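Local structure of proteasome assembly chaperone family protein (Thermoplasma acidophilum, 3GAA) at residues Leu110-Ile124 with Ile171-Phe185. The protein is of unknown function but belongs to the PAC2 family and is probably related to proteasome assembly chaperones. Numbering follows the deposited sequence.
Sequences LMNWIDQVGASEIVI and ILNECLVRKITGLSF
Met111 packs as a knob into a hole formed by Ile171, Glu174, Cys175 and Arg178, where helices 110-117 and 171-178 cross at -42°. Bent at both chi2 and chi3, its chain slides past Glu174 and turns its CE toward Ile180 CD1, the two side chains meeting tip to tip at 3.9 Å. Arg178 runs extended from CG to NE, and Met111 O lies over the centre of one guanidinium face. Its NH1 donates to Asp115 OD2 in a salt bridge (3.0 Å), in the guanidinium plane and on the anti lone pair of a carboxylate turned 74° from that plane, while NE makes a second salt bridge to Glu174 OE1 (2.8 Å). A methionine in place of Arg178 would probably leave Glu174 without its charged mate in this contact and Asp115 leaning on Arg22 of a second subunit, which pairs with OD1. On the sheet face the helices pack on, Ile122 and Ile124 meet Ile171, Leu172 and Cys175. The two strands pair in parallel, with hydrogen bonds from Ile122 N to Thr181 O (2.9 Å) and from Phe185 N to Ile124 O (2.9 Å). Strand 121-130 lies between strands 28-32 and 181-190, with helices 103-117 and 166-178 on one sheet face and helix 196-210 against Val123, Leu183 and Phe185 on the other.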
loop_
_atom_site.group_PDB
_atom_site.type_symbol
_atom_site.label_atom_id
_atom_site.label_comp_id
_atom_site.label_asym_id
_atom_site.label_seq_id
_atom_site.Cartn_x
_atom_site.Cartn_y
_atom_site.Cartn_z
ATOM N N LEU A 110 12.116 -20.554 3.380
ATOM C CA LEU A 110 11.962 -22.004 3.361
ATOM C C LEU A 110 10.866 -22.492 4.287
ATOM O O LEU A 110 10.016 -23.297 3.874
ATOM C CB LEU A 110 13.263 -22.705 3.735
ATOM C CG LEU A 110 13.295 -24.195 3.441
ATOM C CD1 LEU A 110 13.111 -24.486 1.941
ATOM C CD2 LEU A 110 14.594 -24.693 3.938
ATOM N N MET A 111 10.865 -22.015 5.526
ATOM C CA MET A 111 9.887 -22.519 6.461
ATOM C C MET A 111 8.485 -22.050 6.189
ATOM O O MET A 111 7.563 -22.726 6.607
ATOM C CB MET A 111 10.309 -22.299 7.904
ATOM C CG MET A 111 11.432 -23.304 8.326
ATOM S SD MET A 111 10.877 -25.023 8.123
ATOM C CE MET A 111 9.380 -24.946 9.204
ATOM N N ASN A 112 8.310 -20.939 5.465
ATOM C CA ASN A 112 6.975 -20.532 4.997
ATOM C C ASN A 112 6.428 -21.499 3.965
ATOM O O ASN A 112 5.285 -21.883 4.011
ATOM C CB ASN A 112 6.972 -19.119 4.383
ATOM C CG ASN A 112 6.844 -18.016 5.424
ATOM O OD1 ASN A 112 7.557 -17.012 5.379
ATOM N ND2 ASN A 112 5.925 -18.192 6.371
ATOM N N TRP A 113 7.245 -21.902 3.024
ATOM C CA TRP A 113 6.764 -22.798 1.994
ATOM C C TRP A 113 6.491 -24.165 2.581
ATOM O O TRP A 113 5.533 -24.795 2.233
ATOM C CB TRP A 113 7.830 -22.901 0.919
ATOM C CG TRP A 113 7.485 -23.698 -0.240
ATOM C CD1 TRP A 113 6.994 -23.239 -1.371
ATOM C CD2 TRP A 113 7.682 -25.118 -0.413
ATOM N NE1 TRP A 113 6.835 -24.271 -2.270
ATOM C CE2 TRP A 113 7.229 -25.442 -1.694
ATOM C CE3 TRP A 113 8.188 -26.140 0.400
ATOM C CZ2 TRP A 113 7.253 -26.736 -2.205
ATOM C CZ3 TRP A 113 8.216 -27.447 -0.115
ATOM C CH2 TRP A 113 7.741 -27.721 -1.412
ATOM N N ILE A 114 7.374 -24.612 3.462
ATOM C CA ILE A 114 7.267 -25.914 4.036
ATOM C C ILE A 114 6.077 -25.950 4.955
ATOM O O ILE A 114 5.384 -26.923 4.985
ATOM C CB ILE A 114 8.559 -26.302 4.779
ATOM C CG1 ILE A 114 9.629 -26.642 3.770
ATOM C CG2 ILE A 114 8.386 -27.538 5.595
ATOM C CD1 ILE A 114 10.955 -26.886 4.410
ATOM N N ASP A 115 5.831 -24.904 5.718
ATOM C CA ASP A 115 4.670 -24.877 6.622
ATOM C C ASP A 115 3.407 -25.007 5.759
ATOM O O ASP A 115 2.490 -25.731 6.104
ATOM C CB ASP A 115 4.644 -23.574 7.470
ATOM C CG ASP A 115 3.882 -23.720 8.811
ATOM O OD1 ASP A 115 3.100 -24.710 8.901
ATOM O OD2 ASP A 115 4.064 -22.835 9.752
ATOM N N GLN A 116 3.386 -24.338 4.607
ATOM C CA GLN A 116 2.173 -24.305 3.755
ATOM C C GLN A 116 1.950 -25.561 2.943
ATOM O O GLN A 116 0.832 -25.858 2.629
ATOM C CB GLN A 116 2.179 -23.083 2.815
ATOM C CG GLN A 116 1.023 -22.089 3.069
ATOM C CD GLN A 116 1.154 -21.302 4.387
ATOM O OE1 GLN A 116 0.798 -20.120 4.473
ATOM N NE2 GLN A 116 1.662 -21.963 5.417
ATOM N N VAL A 117 3.005 -26.280 2.605
ATOM C CA VAL A 117 2.925 -27.587 1.973
ATOM C C VAL A 117 2.385 -28.689 2.944
ATOM O O VAL A 117 2.047 -29.812 2.509
ATOM C CB VAL A 117 4.326 -27.948 1.466
ATOM C CG1 VAL A 117 4.594 -29.407 1.550
ATOM C CG2 VAL A 117 4.541 -27.408 0.067
ATOM N N GLY A 118 2.294 -28.385 4.245
ATOM C CA GLY A 118 1.698 -29.298 5.207
ATOM C C GLY A 118 2.677 -30.242 5.866
ATOM O O GLY A 118 2.281 -31.241 6.465
ATOM N N ALA A 119 3.971 -29.916 5.802
ATOM C CA ALA A 119 5.021 -30.827 6.290
ATOM C C ALA A 119 4.826 -31.184 7.762
ATOM O O ALA A 119 4.493 -30.341 8.551
ATOM C CB ALA A 119 6.363 -30.246 6.063
ATOM N N SER A 120 5.026 -32.444 8.110
ATOM C CA SER A 120 4.854 -32.917 9.476
ATOM C C SER A 120 6.136 -32.720 10.276
ATOM O O SER A 120 6.058 -32.237 11.374
ATOM C CB SER A 120 4.467 -34.387 9.471
ATOM O OG SER A 120 5.085 -35.063 8.371
ATOM N N GLU A 121 7.303 -33.068 9.724
ATOM C CA GLU A 121 8.583 -33.089 10.459
ATOM C C GLU A 121 9.733 -32.670 9.546
ATOM O O GLU A 121 9.808 -33.144 8.417
ATOM C CB GLU A 121 8.920 -34.497 10.945
ATOM C CG GLU A 121 7.723 -35.361 11.426
ATOM C CD GLU A 121 7.836 -35.809 12.896
ATOM O OE1 GLU A 121 8.985 -36.029 13.396
ATOM O OE2 GLU A 121 6.765 -35.961 13.550
ATOM N N ILE A 122 10.648 -31.849 10.044
ATOM C CA ILE A 122 11.775 -31.396 9.262
ATOM C C ILE A 122 13.029 -31.971 9.831
ATOM O O ILE A 122 13.216 -31.869 10.990
ATOM C CB ILE A 122 11.877 -29.881 9.315
ATOM C CG1 ILE A 122 10.577 -29.308 8.769
ATOM C CG2 ILE A 122 13.025 -29.357 8.489
ATOM C CD1 ILE A 122 10.430 -27.861 9.077
ATOM N N VAL A 123 13.887 -32.585 9.040
ATOM C CA VAL A 123 15.091 -33.161 9.600
ATOM C C VAL A 123 16.231 -32.428 8.982
ATOM O O VAL A 123 16.264 -32.294 7.771
ATOM C CB VAL A 123 15.196 -34.621 9.233
ATOM C CG1 VAL A 123 16.373 -35.199 9.851
ATOM C CG2 VAL A 123 13.950 -35.351 9.659
ATOM N N ILE A 124 17.167 -31.929 9.780
ATOM C CA ILE A 124 18.357 -31.269 9.197
ATOM C C ILE A 124 19.585 -32.167 9.284
ATOM O O ILE A 124 19.942 -32.665 10.377
ATOM C CB ILE A 124 18.669 -29.953 9.833
ATOM C CG1 ILE A 124 17.501 -29.001 9.616
ATOM C CG2 ILE A 124 19.890 -29.395 9.203
ATOM C CD1 ILE A 124 17.149 -28.214 10.859
ATOM N N ILE A 171 16.402 -22.911 11.000
ATOM C CA ILE A 171 15.243 -23.809 10.812
ATOM C C ILE A 171 14.671 -24.376 12.131
ATOM O O ILE A 171 13.489 -24.416 12.338
ATOM C CB ILE A 171 15.581 -24.936 9.806
ATOM C CG1 ILE A 171 15.777 -24.285 8.435
ATOM C CG2 ILE A 171 14.479 -26.080 9.811
ATOM C CD1 ILE A 171 16.623 -25.084 7.546
ATOM N N LEU A 172 15.525 -24.793 13.026
ATOM C CA LEU A 172 15.024 -25.241 14.290
ATOM C C LEU A 172 14.143 -24.162 14.992
ATOM O O LEU A 172 13.080 -24.471 15.597
ATOM C CB LEU A 172 16.204 -25.700 15.135
ATOM C CG LEU A 172 16.485 -27.193 15.043
ATOM C CD1 LEU A 172 15.768 -27.820 13.836
ATOM C CD2 LEU A 172 17.945 -27.539 15.032
ATOM N N ASN A 173 14.565 -22.897 14.900
ATOM C CA ASN A 173 13.831 -21.847 15.610
ATOM C C ASN A 173 12.493 -21.671 14.947
ATOM O O ASN A 173 11.452 -21.676 15.601
ATOM C CB ASN A 173 14.598 -20.534 15.664
ATOM C CG ASN A 173 15.569 -20.491 16.829
ATOM O OD1 ASN A 173 15.516 -21.317 17.744
ATOM N ND2 ASN A 173 16.465 -19.554 16.792
ATOM N N GLU A 174 12.507 -21.598 13.627
ATOM C CA GLU A 174 11.272 -21.529 12.931
ATOM C C GLU A 174 10.342 -22.658 13.308
ATOM O O GLU A 174 9.167 -22.450 13.471
ATOM C CB GLU A 174 11.552 -21.587 11.474
ATOM C CG GLU A 174 12.104 -20.310 10.943
ATOM C CD GLU A 174 11.095 -19.160 10.792
ATOM O OE1 GLU A 174 9.826 -19.307 10.881
ATOM O OE2 GLU A 174 11.636 -18.065 10.513
ATOM N N CYS A 175 10.865 -23.860 13.430
ATOM C CA CYS A 175 10.026 -24.988 13.753
ATOM C C CYS A 175 9.435 -24.805 15.110
ATOM O O CYS A 175 8.240 -24.972 15.285
ATOM C CB CYS A 175 10.813 -26.292 13.716
ATOM S SG CYS A 175 11.069 -26.892 12.063
ATOM N N LEU A 176 10.290 -24.490 16.084
ATOM C CA LEU A 176 9.841 -24.381 17.462
ATOM C C LEU A 176 8.719 -23.356 17.540
ATOM O O LEU A 176 7.744 -23.570 18.205
ATOM C CB LEU A 176 10.957 -23.983 18.409
ATOM C CG LEU A 176 11.918 -24.980 19.099
ATOM C CD1 LEU A 176 11.437 -26.402 19.052
ATOM C CD2 LEU A 176 13.408 -24.834 18.623
ATOM N N VAL A 177 8.824 -22.259 16.840
ATOM C CA VAL A 177 7.759 -21.287 16.888
ATOM C C VAL A 177 6.484 -21.721 16.142
ATOM O O VAL A 177 5.332 -21.528 16.598
ATOM C CB VAL A 177 8.220 -19.964 16.343
ATOM C CG1 VAL A 177 7.039 -19.113 16.300
ATOM C CG2 VAL A 177 9.369 -19.376 17.289
ATOM N N ARG A 178 6.674 -22.340 14.998
ATOM C CA ARG A 178 5.548 -22.784 14.213
ATOM C C ARG A 178 4.857 -24.011 14.764
ATOM O O ARG A 178 3.839 -24.397 14.237
ATOM C CB ARG A 178 6.021 -23.071 12.804
ATOM C CG ARG A 178 6.407 -21.816 12.073
ATOM C CD ARG A 178 7.125 -22.164 10.817
ATOM N NE ARG A 178 7.708 -21.014 10.136
ATOM C CZ ARG A 178 7.042 -20.259 9.284
ATOM N NH1 ARG A 178 5.783 -20.534 9.020
ATOM N NH2 ARG A 178 7.626 -19.252 8.667
ATOM N N LYS A 179 5.401 -24.609 15.816
ATOM C CA LYS A 179 5.019 -25.941 16.309
ATOM C C LYS A 179 4.994 -27.076 15.296
ATOM O O LYS A 179 4.098 -27.874 15.290
ATOM C CB LYS A 179 3.705 -25.866 17.073
ATOM C CG LYS A 179 3.878 -25.289 18.472
ATOM C CD LYS A 179 2.940 -25.988 19.511
ATOM C CE LYS A 179 3.491 -27.381 19.957
ATOM N NZ LYS A 179 4.714 -27.295 20.875
ATOM N N ILE A 180 5.984 -27.134 14.427
ATOM C CA ILE A 180 6.249 -28.325 13.610
ATOM C C ILE A 180 7.466 -29.024 14.217
ATOM O O ILE A 180 8.354 -28.342 14.724
ATOM C CB ILE A 180 6.670 -27.954 12.209
ATOM C CG1 ILE A 180 5.627 -27.046 11.562
ATOM C CG2 ILE A 180 6.933 -29.225 11.419
ATOM C CD1 ILE A 180 6.005 -26.599 10.186
ATOM N N THR A 181 7.521 -30.349 14.155
ATOM C CA THR A 181 8.603 -31.107 14.781
ATOM C C THR A 181 9.806 -30.940 13.927
ATOM O O THR A 181 9.719 -31.230 12.745
ATOM C CB THR A 181 8.316 -32.620 14.840
ATOM O OG1 THR A 181 7.137 -32.823 15.606
ATOM C CG2 THR A 181 9.495 -33.360 15.494
ATOM N N GLY A 182 10.898 -30.455 14.514
ATOM C CA GLY A 182 12.164 -30.271 13.815
ATOM C C GLY A 182 13.278 -30.980 14.586
ATOM O O GLY A 182 13.355 -30.810 15.796
ATOM N N LEU A 183 14.062 -31.844 13.936
ATOM C CA LEU A 183 15.278 -32.314 14.548
ATOM C C LEU A 183 16.376 -32.229 13.599
ATOM O O LEU A 183 16.164 -31.932 12.455
ATOM C CB LEU A 183 15.207 -33.717 15.134
ATOM C CG LEU A 183 14.716 -34.879 14.332
ATOM C CD1 LEU A 183 13.185 -34.727 14.174
ATOM C CD2 LEU A 183 15.460 -34.900 13.041
ATOM N N SER A 184 17.568 -32.434 14.118
ATOM C CA SER A 184 18.747 -32.520 13.320
ATOM C C SER A 184 19.541 -33.803 13.671
ATOM O O SER A 184 19.555 -34.203 14.816
ATOM C CB SER A 184 19.582 -31.269 13.534
ATOM O OG SER A 184 20.912 -31.570 13.171
ATOM N N PHE A 185 20.146 -34.465 12.682
ATOM C CA PHE A 185 21.123 -35.504 12.971
ATOM C C PHE A 185 22.514 -34.988 12.559
ATOM O O PHE A 185 22.675 -34.351 11.500
ATOM C CB PHE A 185 20.799 -36.770 12.192
ATOM C CG PHE A 185 19.525 -37.460 12.612
ATOM C CD1 PHE A 185 19.347 -37.902 13.904
ATOM C CD2 PHE A 185 18.550 -37.714 11.712
ATOM C CE1 PHE A 185 18.242 -38.543 14.283
ATOM C CE2 PHE A 185 17.396 -38.371 12.100
ATOM C CZ PHE A 185 17.249 -38.766 13.386
#